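Local coordinates for protein class I SAM-dependent methyltransferase (Silicibacter pomeroyi DSS-3, PDB 3CVO) that is of unknown function but probably binds S-adenosylmethionine and may transfer its methyl group to an unidentified substrate, at residues R133-F142 / W160-L168. Residues are numbered along the deposited sequence; the frame is centred on the assembly and turned at random.
Sequences RVGCALATAF and WQHQVEEFL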
loop_
_atom_site.group_PDB
_atom_site.type_symbol
_atom_site.label_atom_id
_atom_site.label_comp_id
_atom_site.label_asym_id
_atom_site.label_seq_id
_atom_site.Cartn_x
_atom_site.Cartn_y
_atom_site.Cartn_z
ATOM N N ARG A 133 -5.034 7.014 -11.965
ATOM C CA ARG A 133 -4.163 6.748 -13.149
ATOM C C ARG A 133 -2.717 6.402 -12.764
ATOM O O ARG A 133 -2.118 5.441 -13.261
ATOM C CB ARG A 133 -4.182 7.891 -14.145
ATOM C CG ARG A 133 -5.528 8.005 -14.813
ATOM C CD ARG A 133 -5.543 8.838 -16.059
ATOM N NE ARG A 133 -6.904 8.875 -16.544
ATOM C CZ ARG A 133 -7.314 9.397 -17.694
ATOM N NH1 ARG A 133 -6.473 9.939 -18.572
ATOM N NH2 ARG A 133 -8.603 9.349 -17.955
ATOM N N VAL A 134 -2.129 7.223 -11.906
ATOM C CA VAL A 134 -0.766 6.908 -11.415
ATOM C C VAL A 134 -0.698 5.538 -10.737
ATOM O O VAL A 134 0.200 4.734 -11.008
ATOM C CB VAL A 134 -0.148 8.041 -10.554
ATOM C CG1 VAL A 134 1.221 7.560 -9.957
ATOM C CG2 VAL A 134 0.011 9.284 -11.406
ATOM N N GLY A 135 -1.702 5.235 -9.939
ATOM C CA GLY A 135 -1.775 3.978 -9.213
ATOM C C GLY A 135 -1.839 2.773 -10.148
ATOM O O GLY A 135 -1.223 1.757 -9.903
ATOM N N CYS A 136 -2.593 2.923 -11.230
ATOM C CA CYS A 136 -2.790 1.854 -12.210
ATOM C C CYS A 136 -1.479 1.628 -12.974
ATOM O O CYS A 136 -1.089 0.491 -13.297
ATOM C CB CYS A 136 -3.866 2.197 -13.199
ATOM S SG CYS A 136 -5.545 2.314 -12.505
ATOM N N ALA A 137 -0.788 2.716 -13.241
ATOM C CA ALA A 137 0.468 2.619 -13.969
ATOM C C ALA A 137 1.521 1.857 -13.156
ATOM O O ALA A 137 2.236 0.949 -13.657
ATOM C CB ALA A 137 0.992 4.022 -14.401
ATOM N N LEU A 138 1.607 2.232 -11.889
ATOM C CA LEU A 138 2.514 1.554 -10.923
ATOM C C LEU A 138 2.121 0.118 -10.647
ATOM O O LEU A 138 2.977 -0.733 -10.589
ATOM C CB LEU A 138 2.676 2.346 -9.607
ATOM C CG LEU A 138 3.299 3.742 -9.767
ATOM C CD1 LEU A 138 3.471 4.330 -8.324
ATOM C CD2 LEU A 138 4.563 3.760 -10.572
ATOM N N ALA A 139 0.833 -0.135 -10.506
ATOM C CA ALA A 139 0.312 -1.479 -10.320
ATOM C C ALA A 139 0.786 -2.394 -11.449
ATOM O O ALA A 139 1.262 -3.475 -11.200
ATOM C CB ALA A 139 -1.202 -1.465 -10.219
ATOM N N THR A 140 0.786 -1.858 -12.670
ATOM C CA THR A 140 1.192 -2.626 -13.830
ATOM C C THR A 140 2.671 -2.914 -13.700
ATOM O O THR A 140 3.101 -4.055 -13.812
ATOM C CB THR A 140 0.893 -1.858 -15.138
ATOM O OG1 THR A 140 -0.519 -1.653 -15.222
ATOM C CG2 THR A 140 1.406 -2.604 -16.378
ATOM N N ALA A 141 3.448 -1.873 -13.406
ATOM C CA ALA A 141 4.926 -1.994 -13.376
ATOM C C ALA A 141 5.326 -3.034 -12.362
ATOM O O ALA A 141 6.223 -3.837 -12.575
ATOM C CB ALA A 141 5.616 -0.652 -13.035
ATOM N N PHE A 142 4.635 -3.020 -11.232
ATOM C CA PHE A 142 5.071 -3.902 -10.140
ATOM C C PHE A 142 4.473 -5.309 -10.265
ATOM O O PHE A 142 4.978 -6.227 -9.657
ATOM C CB PHE A 142 4.702 -3.320 -8.787
ATOM C CG PHE A 142 5.384 -2.033 -8.484
ATOM C CD1 PHE A 142 6.724 -1.890 -8.690
ATOM C CD2 PHE A 142 4.670 -0.988 -7.943
ATOM C CE1 PHE A 142 7.343 -0.716 -8.419
ATOM C CE2 PHE A 142 5.294 0.170 -7.626
ATOM C CZ PHE A 142 6.645 0.310 -7.888
ATOM N N TRP A 160 1.952 15.536 -11.230
ATOM C CA TRP A 160 1.932 14.546 -10.123
ATOM C C TRP A 160 2.118 13.218 -10.817
ATOM O O TRP A 160 2.469 12.188 -10.219
ATOM C CB TRP A 160 0.609 14.624 -9.312
ATOM C CG TRP A 160 -0.153 13.314 -9.037
ATOM C CD1 TRP A 160 -1.069 12.707 -9.866
ATOM C CD2 TRP A 160 -0.100 12.492 -7.841
ATOM N NE1 TRP A 160 -1.574 11.562 -9.271
ATOM C CE2 TRP A 160 -0.995 11.404 -8.035
ATOM C CE3 TRP A 160 0.616 12.564 -6.640
ATOM C CZ2 TRP A 160 -1.189 10.402 -7.066
ATOM C CZ3 TRP A 160 0.413 11.557 -5.672
ATOM C CH2 TRP A 160 -0.485 10.505 -5.894
ATOM N N GLN A 161 1.927 13.302 -12.126
ATOM C CA GLN A 161 1.882 12.125 -12.956
ATOM C C GLN A 161 3.321 11.696 -13.272
ATOM O O GLN A 161 3.590 10.514 -13.478
ATOM C CB GLN A 161 0.980 12.328 -14.198
ATOM C CG GLN A 161 -0.486 12.280 -13.725
ATOM C CD GLN A 161 -1.540 12.413 -14.807
ATOM O OE1 GLN A 161 -1.254 12.831 -15.932
ATOM N NE2 GLN A 161 -2.799 12.079 -14.448
ATOM N N HIS A 162 4.260 12.629 -13.276
ATOM C CA HIS A 162 5.515 12.308 -13.922
ATOM C C HIS A 162 6.448 11.434 -13.045
ATOM O O HIS A 162 7.506 11.016 -13.502
ATOM C CB HIS A 162 6.143 13.563 -14.468
ATOM C CG HIS A 162 5.403 14.109 -15.654
ATOM N ND1 HIS A 162 4.302 14.937 -15.534
ATOM C CD2 HIS A 162 5.585 13.919 -16.982
ATOM C CE1 HIS A 162 3.845 15.239 -16.736
ATOM N NE2 HIS A 162 4.608 14.639 -17.631
ATOM N N GLN A 163 5.947 11.123 -11.830
ATOM C CA GLN A 163 6.530 10.165 -10.789
ATOM C C GLN A 163 6.374 8.678 -11.291
ATOM O O GLN A 163 6.912 7.694 -10.786
ATOM C CB GLN A 163 5.802 10.325 -9.427
ATOM C CG GLN A 163 4.521 9.482 -9.251
ATOM C CD GLN A 163 3.722 9.746 -7.943
ATOM O OE1 GLN A 163 3.883 9.038 -6.932
ATOM N NE2 GLN A 163 2.859 10.754 -7.976
ATOM N N VAL A 164 5.595 8.596 -12.341
ATOM C CA VAL A 164 5.404 7.399 -13.167
ATOM C C VAL A 164 6.752 6.983 -13.804
ATOM O O VAL A 164 7.066 5.809 -13.935
ATOM C CB VAL A 164 4.329 7.760 -14.299
ATOM C CG1 VAL A 164 4.180 6.706 -15.328
ATOM C CG2 VAL A 164 2.967 8.085 -13.632
ATOM N N GLU A 165 7.533 7.964 -14.230
ATOM C CA GLU A 165 8.686 7.674 -15.089
ATOM C C GLU A 165 9.780 6.951 -14.294
ATOM O O GLU A 165 10.598 6.192 -14.843
ATOM C CB GLU A 165 9.193 8.951 -15.767
ATOM C CG GLU A 165 8.151 9.510 -16.655
ATOM C CD GLU A 165 8.562 10.766 -17.403
ATOM O OE1 GLU A 165 9.758 11.053 -17.489
ATOM O OE2 GLU A 165 7.663 11.455 -17.914
ATOM N N GLU A 166 9.740 7.135 -12.986
ATOM C CA GLU A 166 10.744 6.480 -12.128
ATOM C C GLU A 166 10.709 4.977 -12.352
ATOM O O GLU A 166 11.750 4.277 -12.351
ATOM C CB GLU A 166 10.515 6.749 -10.648
ATOM C CG GLU A 166 11.547 6.008 -9.815
ATOM C CD GLU A 166 11.461 6.197 -8.314
ATOM O OE1 GLU A 166 10.541 6.902 -7.839
ATOM O OE2 GLU A 166 12.344 5.605 -7.621
ATOM N N PHE A 167 9.500 4.468 -12.551
ATOM C CA PHE A 167 9.297 3.019 -12.701
ATOM C C PHE A 167 8.953 2.536 -14.109
ATOM O O PHE A 167 9.214 1.379 -14.451
ATOM C CB PHE A 167 8.264 2.536 -11.705
ATOM C CG PHE A 167 8.697 2.731 -10.280
ATOM C CD1 PHE A 167 9.728 1.963 -9.746
ATOM C CD2 PHE A 167 8.100 3.680 -9.492
ATOM C CE1 PHE A 167 10.171 2.148 -8.448
ATOM C CE2 PHE A 167 8.491 3.857 -8.183
ATOM C CZ PHE A 167 9.531 3.082 -7.644
ATOM N N LEU A 168 8.356 3.405 -14.917
ATOM C CA LEU A 168 7.894 3.040 -16.258
ATOM C C LEU A 168 8.906 3.434 -17.329
ATOM O O LEU A 168 8.855 2.991 -18.487
ATOM C CB LEU A 168 6.492 3.657 -16.548
ATOM C CG LEU A 168 5.372 2.759 -16.016
ATOM C CD1 LEU A 168 5.291 2.758 -14.470
ATOM C CD2 LEU A 168 4.016 3.229 -16.623
HETATM O O HOH W 1 -3.496 9.676 -10.654
#
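Val134, in the first turn of helix 133-143, reaches into the winding segment 160-168 with both of its methyls. Followed outward, its CB lies 4.0 Å from NE1 of Trp160. From there CG2, on the branch beside the backbone N, slants in to 3.5 Å from that same NE1, approaching the indole obliquely, and also rests on CG of Gln161. The other branch, CG1, anti to the backbone N (chi1 174°), meets CG of Gln163 at 3.9 Å, the two side chains crossing at about a right angle. The Gln163 amide is fixed in turn: its NE2 lies over one face of the Trp160 indole and donates a nearly straight bond of 2.7 Å to Trp160 O. A water in the indole plane accepts from both Trp160 NE1 and Val134 N, bridging the segments at the start of the helix. Further along, Leu168 lays CD2 against Ala137 CB and CD1 against Ala141 CB, small side chains that let it come close to the helix. At the far end Phe142 turns its edge to the face of Phe167 (centroids 5.0 Å apart, planes at 68°), while Leu138 CD2 touches Phe167 CD2 at 3.7 Å. An alanine in place of Phe167 would probably open a gap beside Leu138 and leave the Phe142 edge without its aromatic face. Strand 177-182 backs Leu168 and Val164, and helix 192-199 flanks Val134 and Leu138. This is apolar packing of a helix on the crossover segment following strand 148-152, within the Rossmann-like alpha/beta fold of class I methyltransferases.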